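Local coordinates for farnesyl pyrophosphate synthase (Pseudomonas aeruginosa, PDB 3ZOU), which probably builds farnesyl diphosphate, a C15 isoprenoid precursor, by condensing geranyl diphosphate with isopentenyl diphosphate in a magnesium-dependent reaction, at residues A72-L86 and A110-F122. Residues are numbered along the deposited sequence; the frame is centred on the assembly and turned at random.
With MG (magnesium ion), chain D; MG (magnesium ion), chain C; GPP (geranyl diphosphate), chain E.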
loop_
_atom_site.group_PDB
_atom_site.type_symbol
_atom_site.label_atom_id
_atom_site.label_comp_id
_atom_site.label_asym_id
_atom_site.label_seq_id
_atom_site.Cartn_x
_atom_site.Cartn_y
_atom_site.Cartn_z
ATOM N N ALA A 72 6.693 -7.900 -6.227
ATOM C CA ALA A 72 5.637 -6.893 -5.921
ATOM C C ALA A 72 4.279 -7.444 -6.215
ATOM O O ALA A 72 3.351 -7.314 -5.401
ATOM C CB ALA A 72 5.880 -5.610 -6.644
ATOM N N VAL A 73 4.083 -8.071 -7.383
ATOM C CA VAL A 73 2.731 -8.555 -7.673
ATOM C C VAL A 73 2.337 -9.692 -6.764
ATOM O O VAL A 73 1.174 -9.804 -6.402
ATOM C CB VAL A 73 2.500 -8.894 -9.171
ATOM C CG1 VAL A 73 2.697 -7.606 -9.970
ATOM C CG2 VAL A 73 3.457 -9.993 -9.665
ATOM N N GLU A 74 3.292 -10.526 -6.338
ATOM C CA GLU A 74 2.982 -11.596 -5.439
ATOM C C GLU A 74 2.630 -11.067 -4.048
ATOM O O GLU A 74 1.769 -11.585 -3.393
ATOM C CB GLU A 74 4.089 -12.669 -5.377
ATOM C CG GLU A 74 3.601 -13.918 -4.676
ATOM C CD GLU A 74 2.465 -14.722 -5.358
ATOM O OE1 GLU A 74 2.224 -14.485 -6.562
ATOM O OE2 GLU A 74 1.904 -15.569 -4.662
ATOM N N LEU A 75 3.330 -10.008 -3.656
ATOM C CA LEU A 75 3.053 -9.396 -2.356
ATOM C C LEU A 75 1.650 -8.833 -2.335
ATOM O O LEU A 75 0.954 -8.959 -1.308
ATOM C CB LEU A 75 4.078 -8.336 -2.041
ATOM C CG LEU A 75 5.455 -8.943 -1.651
ATOM C CD1 LEU A 75 6.497 -7.860 -1.746
ATOM C CD2 LEU A 75 5.468 -9.603 -0.286
ATOM N N ILE A 76 1.259 -8.136 -3.412
ATOM C CA ILE A 76 -0.096 -7.601 -3.452
ATOM C C ILE A 76 -1.099 -8.795 -3.362
ATOM O O ILE A 76 -2.141 -8.741 -2.679
ATOM C CB ILE A 76 -0.353 -6.725 -4.687
ATOM C CG1 ILE A 76 0.505 -5.437 -4.656
ATOM C CG2 ILE A 76 -1.850 -6.393 -4.858
ATOM C CD1 ILE A 76 0.208 -4.523 -3.492
ATOM N N HIS A 77 -0.911 -9.775 -4.215
ATOM C CA HIS A 77 -1.749 -10.934 -4.238
ATOM C C HIS A 77 -1.898 -11.591 -2.826
ATOM O O HIS A 77 -2.996 -11.783 -2.333
ATOM C CB HIS A 77 -1.219 -11.962 -5.247
ATOM C CG HIS A 77 -2.059 -13.180 -5.360
ATOM N ND1 HIS A 77 -3.404 -13.173 -5.621
ATOM C CD2 HIS A 77 -1.726 -14.475 -5.168
ATOM C CE1 HIS A 77 -3.844 -14.413 -5.633
ATOM N NE2 HIS A 77 -2.844 -15.208 -5.342
ATOM N N ALA A 78 -0.778 -11.797 -2.173
ATOM C CA ALA A 78 -0.746 -12.427 -0.840
ATOM C C ALA A 78 -1.507 -11.588 0.165
ATOM O O ALA A 78 -2.280 -12.104 0.927
ATOM C CB ALA A 78 0.684 -12.604 -0.392
ATOM N N TYR A 79 -1.286 -10.256 0.138
ATOM C CA TYR A 79 -1.955 -9.391 1.156
ATOM C C TYR A 79 -3.473 -9.493 0.893
ATOM O O TYR A 79 -4.274 -9.604 1.860
ATOM C CB TYR A 79 -1.470 -7.956 1.176
ATOM C CG TYR A 79 -2.485 -6.912 0.690
ATOM C CD1 TYR A 79 -3.545 -6.571 1.480
ATOM C CD2 TYR A 79 -2.368 -6.259 -0.514
ATOM C CE1 TYR A 79 -4.493 -5.645 1.055
ATOM C CE2 TYR A 79 -3.315 -5.350 -0.961
ATOM C CZ TYR A 79 -4.362 -5.030 -0.176
ATOM O OH TYR A 79 -5.300 -4.161 -0.631
ATOM N N SER A 80 -3.888 -9.527 -0.377
ATOM C CA SER A 80 -5.334 -9.541 -0.686
ATOM C C SER A 80 -6.002 -10.792 -0.206
ATOM O O SER A 80 -7.113 -10.711 0.318
ATOM C CB SER A 80 -5.541 -9.328 -2.189
ATOM O OG SER A 80 -5.303 -10.515 -2.905
ATOM N N LEU A 81 -5.298 -11.921 -0.204
ATOM C CA LEU A 81 -5.895 -13.207 0.252
ATOM C C LEU A 81 -6.052 -13.201 1.779
ATOM O O LEU A 81 -7.032 -13.697 2.285
ATOM C CB LEU A 81 -5.031 -14.378 -0.249
ATOM C CG LEU A 81 -4.977 -14.538 -1.789
ATOM C CD1 LEU A 81 -4.119 -15.786 -2.058
ATOM C CD2 LEU A 81 -6.365 -14.524 -2.418
ATOM N N VAL A 82 -5.080 -12.632 2.493
ATOM C CA VAL A 82 -5.179 -12.539 3.952
ATOM C C VAL A 82 -6.424 -11.762 4.303
ATOM O O VAL A 82 -7.184 -12.211 5.163
ATOM C CB VAL A 82 -3.890 -11.946 4.558
ATOM C CG1 VAL A 82 -4.087 -11.696 6.042
ATOM C CG2 VAL A 82 -2.707 -12.883 4.355
ATOM N N HIS A 83 -6.617 -10.587 3.694
ATOM C CA HIS A 83 -7.806 -9.792 4.035
ATOM C C HIS A 83 -9.080 -10.508 3.601
ATOM O O HIS A 83 -10.059 -10.427 4.307
ATOM C CB HIS A 83 -7.705 -8.366 3.519
ATOM C CG HIS A 83 -6.777 -7.496 4.319
ATOM N ND1 HIS A 83 -6.610 -6.151 4.069
ATOM C CD2 HIS A 83 -5.990 -7.771 5.385
ATOM C CE1 HIS A 83 -5.750 -5.642 4.918
ATOM N NE2 HIS A 83 -5.349 -6.605 5.733
ATOM N N ASP A 84 -9.078 -11.131 2.428
ATOM C CA ASP A 84 -10.253 -11.858 1.905
ATOM C C ASP A 84 -10.658 -12.978 2.905
ATOM O O ASP A 84 -11.843 -13.266 3.033
ATOM C CB ASP A 84 -9.935 -12.469 0.566
ATOM C CG ASP A 84 -11.094 -13.225 -0.052
ATOM O OD1 ASP A 84 -12.107 -12.587 -0.489
ATOM O OD2 ASP A 84 -11.038 -14.461 -0.087
ATOM N N ASP A 85 -9.719 -13.582 3.586
ATOM C CA ASP A 85 -10.008 -14.710 4.446
ATOM C C ASP A 85 -10.624 -14.262 5.784
ATOM O O ASP A 85 -11.155 -15.068 6.530
ATOM C CB ASP A 85 -8.733 -15.481 4.743
ATOM C CG ASP A 85 -8.230 -16.335 3.591
ATOM O OD1 ASP A 85 -9.021 -16.766 2.744
ATOM O OD2 ASP A 85 -7.034 -16.619 3.612
ATOM N N LEU A 86 -10.482 -12.977 6.119
ATOM C CA LEU A 86 -10.927 -12.499 7.439
ATOM C C LEU A 86 -12.404 -12.740 7.721
ATOM O O LEU A 86 -13.193 -12.783 6.828
ATOM C CB LEU A 86 -10.674 -10.994 7.572
ATOM C CG LEU A 86 -9.230 -10.528 7.544
ATOM C CD1 LEU A 86 -9.180 -9.019 7.461
ATOM C CD2 LEU A 86 -8.486 -11.013 8.778
ATOM N N ALA A 110 -3.112 -10.628 11.465
ATOM C CA ALA A 110 -3.346 -10.897 10.043
ATOM C C ALA A 110 -3.595 -9.615 9.310
ATOM O O ALA A 110 -3.056 -9.386 8.233
ATOM C CB ALA A 110 -4.503 -11.834 9.853
ATOM N N ILE A 111 -4.450 -8.768 9.878
ATOM C CA ILE A 111 -4.753 -7.495 9.255
ATOM C C ILE A 111 -3.480 -6.685 9.029
ATOM O O ILE A 111 -3.214 -6.171 7.892
ATOM C CB ILE A 111 -5.762 -6.638 10.095
ATOM C CG1 ILE A 111 -7.149 -7.288 10.044
ATOM C CG2 ILE A 111 -5.857 -5.221 9.564
ATOM C CD1 ILE A 111 -8.074 -6.853 11.193
ATOM N N LEU A 112 -2.711 -6.561 10.066
ATOM C CA LEU A 112 -1.469 -5.807 10.080
ATOM C C LEU A 112 -0.390 -6.434 9.149
ATOM O O LEU A 112 0.251 -5.697 8.393
ATOM C CB LEU A 112 -0.885 -5.700 11.508
ATOM C CG LEU A 112 -1.731 -4.801 12.409
ATOM C CD1 LEU A 112 -1.175 -4.884 13.821
ATOM C CD2 LEU A 112 -1.705 -3.370 11.918
ATOM N N ALA A 113 -0.145 -7.746 9.230
ATOM C CA ALA A 113 0.811 -8.412 8.344
ATOM C C ALA A 113 0.494 -8.067 6.921
ATOM O O ALA A 113 1.390 -7.744 6.135
ATOM C CB ALA A 113 0.801 -9.910 8.546
ATOM N N ALA A 114 -0.755 -8.217 6.548
ATOM C CA ALA A 114 -1.175 -7.919 5.171
ATOM C C ALA A 114 -1.023 -6.458 4.814
ATOM O O ALA A 114 -0.541 -6.101 3.718
ATOM C CB ALA A 114 -2.554 -8.429 4.920
ATOM N N ASP A 115 -1.326 -5.532 5.723
ATOM C CA ASP A 115 -1.059 -4.119 5.460
ATOM C C ASP A 115 0.449 -3.862 5.194
ATOM O O ASP A 115 0.759 -3.034 4.321
ATOM C CB ASP A 115 -1.512 -3.278 6.666
ATOM C CG ASP A 115 -2.995 -3.134 6.802
ATOM O OD1 ASP A 115 -3.755 -3.378 5.879
ATOM O OD2 ASP A 115 -3.466 -2.725 7.929
ATOM N N GLY A 116 1.334 -4.517 5.955
ATOM C CA GLY A 116 2.754 -4.396 5.786
ATOM C C GLY A 116 3.209 -5.021 4.463
ATOM O O GLY A 116 4.146 -4.527 3.868
ATOM N N LEU A 117 2.528 -6.074 4.002
ATOM C CA LEU A 117 2.857 -6.682 2.691
ATOM C C LEU A 117 2.538 -5.695 1.607
ATOM O O LEU A 117 3.251 -5.618 0.623
ATOM C CB LEU A 117 2.093 -8.005 2.488
ATOM C CG LEU A 117 2.536 -9.184 3.369
ATOM C CD1 LEU A 117 1.561 -10.334 3.214
ATOM C CD2 LEU A 117 3.949 -9.582 3.116
ATOM N N GLN A 118 1.418 -4.978 1.723
ATOM C CA GLN A 118 1.102 -4.002 0.685
ATOM C C GLN A 118 2.175 -2.928 0.581
ATOM O O GLN A 118 2.648 -2.577 -0.480
ATOM C CB GLN A 118 -0.302 -3.408 0.832
ATOM C CG GLN A 118 -0.528 -2.404 -0.282
ATOM C CD GLN A 118 -1.956 -1.912 -0.531
ATOM O OE1 GLN A 118 -2.220 -1.459 -1.635
ATOM N NE2 GLN A 118 -2.772 -1.837 0.465
ATOM N N ALA A 119 2.547 -2.350 1.738
ATOM C CA ALA A 119 3.648 -1.340 1.725
ATOM C C ALA A 119 4.938 -1.915 1.142
ATOM O O ALA A 119 5.572 -1.225 0.363
ATOM C CB ALA A 119 3.902 -0.785 3.114
ATOM N N LEU A 120 5.197 -3.155 1.510
ATOM C CA LEU A 120 6.440 -3.763 1.012
ATOM C C LEU A 120 6.450 -3.862 -0.486
ATOM O O LEU A 120 7.508 -3.774 -1.111
ATOM C CB LEU A 120 6.642 -5.080 1.662
ATOM C CG LEU A 120 7.897 -5.888 1.357
ATOM C CD1 LEU A 120 9.090 -5.070 1.761
ATOM C CD2 LEU A 120 7.837 -7.178 2.159
ATOM N N ALA A 121 5.317 -4.194 -1.083
ATOM C CA ALA A 121 5.226 -4.329 -2.540
ATOM C C ALA A 121 5.759 -3.043 -3.182
ATOM O O ALA A 121 6.474 -3.053 -4.197
ATOM C CB ALA A 121 3.833 -4.652 -2.987
ATOM N N PHE A 122 5.298 -1.903 -2.681
ATOM C CA PHE A 122 5.643 -0.576 -3.220
ATOM C C PHE A 122 7.094 -0.214 -2.882
ATOM O O PHE A 122 7.822 0.283 -3.734
ATOM C CB PHE A 122 4.612 0.494 -2.761
ATOM C CG PHE A 122 3.251 0.234 -3.340
ATOM C CD1 PHE A 122 3.043 0.368 -4.702
ATOM C CD2 PHE A 122 2.206 -0.167 -2.575
ATOM C CE1 PHE A 122 1.759 0.170 -5.233
ATOM C CE2 PHE A 122 0.933 -0.370 -3.105
ATOM C CZ PHE A 122 0.742 -0.259 -4.441
HETATM MG MG MG D . -12.347 -16.044 -0.453
HETATM MG MG MG C . -13.845 -13.525 -1.446
HETATM C C1 GPP E . -10.164 -14.042 -3.573
HETATM O O1 GPP E . -11.447 -14.259 -4.211
HETATM C C2 GPP E . -9.934 -12.578 -3.400
HETATM C C3 GPP E . -9.328 -11.813 -4.340
HETATM C C4 GPP E . -8.743 -12.496 -5.508
HETATM C C5 GPP E . -9.076 -10.384 -4.156
HETATM C C6 GPP E . -9.219 -10.014 -2.664
HETATM C C7 GPP E . -9.129 -8.560 -2.570
HETATM C C8 GPP E . -9.042 -7.825 -1.471
HETATM C C9 GPP E . -8.974 -8.302 -0.009
HETATM C C10 GPP E . -8.999 -6.394 -1.905
HETATM P PA GPP E . -12.408 -15.418 -3.662
HETATM O O1A GPP E . -12.823 -15.084 -2.204
HETATM O O2A GPP E . -13.549 -15.486 -4.659
HETATM O O3A GPP E . -11.448 -16.685 -3.885
HETATM P PB GPP E . -10.841 -17.717 -2.799
HETATM O O1B GPP E . -11.200 -17.126 -1.443
HETATM O O2B GPP E . -11.528 -19.046 -3.041
HETATM O O3B GPP E . -9.363 -17.654 -3.184
HETATM O O HOH W 1 -4.606 -2.545 -2.467
HETATM O O HOH W 2 -11.692 -16.789 1.370
HETATM O O HOH W 3 -15.707 -14.218 -2.215
HETATM O O HOH W 4 -13.684 -12.248 -3.258
HETATM O O HOH W 5 -15.046 -12.075 -0.435
HETATM O O HOH W 6 -13.769 -17.529 -0.531
#
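Segment 72-86, the end of the helix that opens the first aspartate-rich motif of the prenyltransferase active site, packs through His83, Tyr79 and Leu75 on the nearly antiparallel helix segment 110-122, their axes 8.2 Å apart at closest approach. The His83 ring is a knob in the hole formed by Ala110, Ile111, Ala114 and Asp115. With CG turned beside the backbone N (chi1 -75°), the ring reaches the other helix, and His83 NE2 gives an almost straight hydrogen bond (N-H...O 174°) to an in-plane lone pair of Ile111 O, 3.1 Å away; that oxygen also accepts from Asp115 N within its own helix. His83 ND1 is hydrogen-bonded to Asp115 OD2 of the second subunit, so both ring nitrogens are held and the ring's rotation is fixed. Close packing at the small Ala114 puts its CB 3.4 Å from His83 NE2 and lets Tyr79 CB come within 3.3 Å of Ala114 O. The Tyr79 ring runs alongside Gln118, whose CB lies over one face in a CH-pi contact, 4.1 Å from the ring centroid; the Gln118 chain is extended, and its amide plane is turned only 19° from that of the Tyr79 ring. Tyr79 OH donates to a water that in turn donates to Gln118 OE1, while Gln118 NE2 reaches Asp115 O of the second subunit. Farther along, Leu75 crosses Leu117 at about a right angle, CD2 to CD2 3.7 Å, and Ile76 CD1 rests on Ala121 CB. On the substrate side of the same helix, Asp84 bridges two magnesium ions, joined at each by Asp90 and the geranyl diphosphate oxygen O1A, while Ser80 and Leu81 line the prenyl chain. One helix thus serves both the diphosphate site and, with its partner, the dimer interface, within the all-helical isoprenoid synthase fold.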